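Local coordinates for chemotaxis signal transduction protein (Thermoanaerobacter tengcongensis, PDB 2QDL) that probably serves as the CheW scaffold of bacterial chemotaxis, coupling chemoreceptors to the histidine kinase CheA, at residues V16-L26 against K134-H142. Numbering follows the deposited sequence.
Sequences VFSLAEELYGL and KMIIIIKLH
Strands 22-26 and 134-139 pair in parallel at G25, where the amide N donates to I137 O (2.9 Å) and the carbonyl O accepts from I139 N (3.1 Å, nearly straight on to the carbonyl). The two strand axes diverge by 42°, and toward K134 the direct pairing gives way to a water that donates to both L23 O and M135 O.

Having no side chain, G25 lets I136 CG2 settle against its backbone, 3.5 Å from G25 N, while the side chain of I136 crosses that of V16 at about a right angle, its CD1 touching V16 CG2. On the face bearing Y24 and I137, these two side chains lie alongside each other and point the same way, Y24 CD2 meeting I137 CB at 3.9 Å. Y24 OH donates a 2.5 Å bond to E22 OE1 in the plane of the ring, which steadies the far end of the phenol. I139 CG1 sits anti to its carbonyl carbon (chi1 -72°) and carries CD1 to the edge of the F17 ring, 3.7 Å from CZ, and also against Y24 CB; L66 and F70 of helix 66-70 pack on the same isoleucine. Nearer the surface, the bent chain of K134 lies against L23 CD1.

The hairpin 12-27, turning through a type II' turn at L19-E22, thus gains a parallel neighbour from the distant hairpin 125-139, a join within the curled, mixed beta-barrel architecture of CheW-like domains.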
loop_
_atom_site.group_PDB
_atom_site.type_symbol
_atom_site.label_atom_id
_atom_site.label_comp_id
_atom_site.label_asym_id
_atom_site.label_seq_id
_atom_site.Cartn_x
_atom_site.Cartn_y
_atom_site.Cartn_z
ATOM N N VAL A 16 -6.251 -5.531 4.581
ATOM C CA VAL A 16 -6.267 -6.244 3.317
ATOM C C VAL A 16 -7.107 -5.444 2.329
ATOM O O VAL A 16 -8.235 -5.017 2.628
ATOM C CB VAL A 16 -6.796 -7.713 3.469
ATOM C CG1 VAL A 16 -6.796 -8.455 2.121
ATOM C CG2 VAL A 16 -5.952 -8.492 4.460
ATOM N N PHE A 17 -6.528 -5.216 1.161
ATOM C CA PHE A 17 -7.151 -4.474 0.115
ATOM C C PHE A 17 -6.928 -5.214 -1.187
ATOM O O PHE A 17 -6.041 -6.057 -1.303
ATOM C CB PHE A 17 -6.607 -3.027 0.050
ATOM C CG PHE A 17 -5.078 -2.912 0.063
ATOM C CD1 PHE A 17 -4.358 -2.850 -1.128
ATOM C CD2 PHE A 17 -4.381 -2.861 1.263
ATOM C CE1 PHE A 17 -2.944 -2.708 -1.111
ATOM C CE2 PHE A 17 -2.988 -2.726 1.296
ATOM C CZ PHE A 17 -2.270 -2.646 0.119
ATOM N N SER A 18 -7.737 -4.921 -2.195
ATOM C CA SER A 18 -7.566 -5.663 -3.416
ATOM C C SER A 18 -7.084 -4.739 -4.525
ATOM O O SER A 18 -7.322 -3.544 -4.484
ATOM C CB SER A 18 -8.848 -6.412 -3.780
ATOM O OG SER A 18 -9.920 -5.520 -3.924
ATOM N N LEU A 19 -6.336 -5.319 -5.459
ATOM C CA LEU A 19 -5.937 -4.656 -6.706
ATOM C C LEU A 19 -6.298 -5.640 -7.827
ATOM O O LEU A 19 -5.707 -6.708 -7.905
ATOM C CB LEU A 19 -4.436 -4.340 -6.738
ATOM C CG LEU A 19 -3.897 -3.343 -5.695
ATOM C CD1 LEU A 19 -2.367 -3.273 -5.791
ATOM C CD2 LEU A 19 -4.546 -1.972 -5.880
ATOM N N ALA A 20 -7.283 -5.288 -8.655
ATOM C CA ALA A 20 -7.828 -6.205 -9.666
ATOM C C ALA A 20 -8.190 -7.524 -8.963
ATOM O O ALA A 20 -8.911 -7.509 -7.946
ATOM C CB ALA A 20 -6.851 -6.421 -10.846
ATOM N N GLU A 21 -7.688 -8.658 -9.441
ATOM C CA GLU A 21 -8.139 -9.905 -8.819
ATOM C C GLU A 21 -7.209 -10.395 -7.673
ATOM O O GLU A 21 -7.251 -11.570 -7.297
ATOM C CB GLU A 21 -8.417 -11.000 -9.882
ATOM C CG GLU A 21 -9.464 -10.599 -10.987
ATOM C CD GLU A 21 -8.829 -9.884 -12.194
ATOM O OE1 GLU A 21 -7.672 -10.220 -12.524
ATOM O OE2 GLU A 21 -9.475 -8.984 -12.803
ATOM N N GLU A 22 -6.396 -9.496 -7.103
ATOM C CA GLU A 22 -5.346 -9.920 -6.165
ATOM C C GLU A 22 -5.430 -9.209 -4.797
ATOM O O GLU A 22 -5.950 -8.083 -4.702
ATOM C CB GLU A 22 -3.951 -9.752 -6.792
ATOM C CG GLU A 22 -3.750 -10.461 -8.135
ATOM C CD GLU A 22 -2.459 -10.041 -8.834
ATOM O OE1 GLU A 22 -1.803 -9.067 -8.379
ATOM O OE2 GLU A 22 -2.091 -10.693 -9.848
ATOM N N LEU A 23 -4.930 -9.875 -3.762
ATOM C CA LEU A 23 -5.005 -9.359 -2.383
ATOM C C LEU A 23 -3.647 -8.879 -1.928
ATOM O O LEU A 23 -2.640 -9.553 -2.162
ATOM C CB LEU A 23 -5.513 -10.429 -1.398
ATOM C CG LEU A 23 -6.954 -10.882 -1.667
ATOM C CD1 LEU A 23 -7.333 -11.995 -0.697
ATOM C CD2 LEU A 23 -7.958 -9.736 -1.597
ATOM N N TYR A 24 -3.632 -7.700 -1.315
ATOM C CA TYR A 24 -2.411 -7.105 -0.804
ATOM C C TYR A 24 -2.681 -6.658 0.612
ATOM O O TYR A 24 -3.845 -6.423 0.976
ATOM C CB TYR A 24 -1.962 -5.935 -1.718
ATOM C CG TYR A 24 -1.511 -6.463 -3.061
ATOM C CD1 TYR A 24 -2.427 -6.714 -4.077
ATOM C CD2 TYR A 24 -0.179 -6.782 -3.284
ATOM C CE1 TYR A 24 -2.024 -7.237 -5.293
ATOM C CE2 TYR A 24 0.239 -7.293 -4.512
ATOM C CZ TYR A 24 -0.691 -7.526 -5.494
ATOM O OH TYR A 24 -0.281 -8.054 -6.672
ATOM N N GLY A 25 -1.627 -6.534 1.413
ATOM C CA GLY A 25 -1.808 -6.006 2.758
ATOM C C GLY A 25 -0.750 -5.062 3.297
ATOM O O GLY A 25 0.395 -5.039 2.831
ATOM N N LEU A 26 -1.156 -4.297 4.306
ATOM C CA LEU A 26 -0.246 -3.473 5.089
ATOM C C LEU A 26 -0.578 -3.653 6.562
ATOM O O LEU A 26 -1.752 -3.839 6.921
ATOM C CB LEU A 26 -0.387 -1.992 4.726
ATOM C CG LEU A 26 0.207 -1.548 3.397
ATOM C CD1 LEU A 26 -0.314 -0.144 2.971
ATOM C CD2 LEU A 26 1.759 -1.594 3.458
ATOM N N LYS A 134 -5.889 -17.985 0.515
ATOM C CA LYS A 134 -5.386 -16.850 -0.255
ATOM C C LYS A 134 -3.911 -16.568 0.041
ATOM O O LYS A 134 -3.399 -16.881 1.136
ATOM C CB LYS A 134 -6.202 -15.587 0.083
ATOM C CG LYS A 134 -7.708 -15.679 -0.179
ATOM C CD LYS A 134 -8.070 -15.413 -1.641
ATOM C CE LYS A 134 -9.558 -15.177 -1.788
ATOM N NZ LYS A 134 -10.300 -16.466 -1.803
ATOM N N MET A 135 -3.238 -15.979 -0.947
ATOM C CA MET A 135 -1.901 -15.416 -0.756
ATOM C C MET A 135 -2.063 -13.918 -0.549
ATOM O O MET A 135 -2.794 -13.244 -1.303
ATOM C CB MET A 135 -1.004 -15.708 -1.963
ATOM C CG MET A 135 0.224 -14.796 -2.072
ATOM S SD MET A 135 1.311 -15.122 -3.476
ATOM C CE MET A 135 2.105 -16.685 -2.988
ATOM N N ILE A 136 -1.437 -13.396 0.498
ATOM C CA ILE A 136 -1.427 -11.960 0.682
ATOM C C ILE A 136 0.004 -11.459 0.726
ATOM O O ILE A 136 0.729 -11.729 1.664
ATOM C CB ILE A 136 -2.167 -11.500 1.941
ATOM C CG1 ILE A 136 -3.505 -12.222 2.081
ATOM C CG2 ILE A 136 -2.363 -9.964 1.899
ATOM C CD1 ILE A 136 -4.272 -11.815 3.306
ATOM N N ILE A 137 0.369 -10.683 -0.283
ATOM C CA ILE A 137 1.639 -9.995 -0.318
ATOM C C ILE A 137 1.540 -8.754 0.517
ATOM O O ILE A 137 0.671 -7.921 0.298
ATOM C CB ILE A 137 2.069 -9.629 -1.764
ATOM C CG1 ILE A 137 2.576 -10.891 -2.460
ATOM C CG2 ILE A 137 3.135 -8.527 -1.757
ATOM C CD1 ILE A 137 2.593 -10.812 -3.912
ATOM N N ILE A 138 2.434 -8.664 1.497
ATOM C CA ILE A 138 2.577 -7.498 2.303
ATOM C C ILE A 138 3.529 -6.584 1.543
ATOM O O ILE A 138 4.698 -6.950 1.250
ATOM C CB ILE A 138 3.098 -7.831 3.739
ATOM C CG1 ILE A 138 2.109 -8.761 4.448
ATOM C CG2 ILE A 138 3.280 -6.535 4.524
ATOM C CD1 ILE A 138 2.581 -9.199 5.782
ATOM N N ILE A 139 3.033 -5.403 1.219
ATOM C CA ILE A 139 3.778 -4.454 0.404
ATOM C C ILE A 139 4.854 -3.740 1.219
ATOM O O ILE A 139 4.631 -3.379 2.377
ATOM C CB ILE A 139 2.815 -3.424 -0.251
ATOM C CG1 ILE A 139 1.999 -4.117 -1.364
ATOM C CG2 ILE A 139 3.584 -2.111 -0.713
ATOM C CD1 ILE A 139 0.786 -3.301 -1.819
ATOM N N LYS A 140 6.022 -3.564 0.619
ATOM C CA LYS A 140 7.092 -2.771 1.207
ATOM C C LYS A 140 6.968 -1.387 0.632
ATOM O O LYS A 140 6.966 -1.207 -0.593
ATOM C CB LYS A 140 8.468 -3.384 0.865
ATOM C CG LYS A 140 9.671 -2.561 1.275
ATOM C CD LYS A 140 11.012 -3.206 0.864
ATOM C CE LYS A 140 11.354 -4.412 1.755
ATOM N NZ LYS A 140 12.660 -5.129 1.391
ATOM N N LEU A 141 6.846 -0.401 1.519
ATOM C CA LEU A 141 6.615 0.981 1.118
ATOM C C LEU A 141 7.866 1.732 0.690
ATOM O O LEU A 141 7.766 2.711 -0.045
ATOM C CB LEU A 141 5.976 1.764 2.267
ATOM C CG LEU A 141 4.655 1.224 2.836
ATOM C CD1 LEU A 141 4.263 2.004 4.065
ATOM C CD2 LEU A 141 3.547 1.184 1.778
ATOM N N HIS A 142 9.032 1.310 1.178
ATOM C CA HIS A 142 10.282 2.049 1.008
ATOM C C HIS A 142 10.527 2.671 -0.389
ATOM O O HIS A 142 10.737 3.883 -0.502
ATOM C CB HIS A 142 11.465 1.145 1.394
ATOM C CG HIS A 142 12.746 1.886 1.607
ATOM N ND1 HIS A 142 13.861 1.301 2.162
ATOM C CD2 HIS A 142 13.081 3.178 1.366
ATOM C CE1 HIS A 142 14.830 2.196 2.236
ATOM N NE2 HIS A 142 14.383 3.339 1.753
HETATM O O HOH W 1 -1.215 -11.587 -3.325
#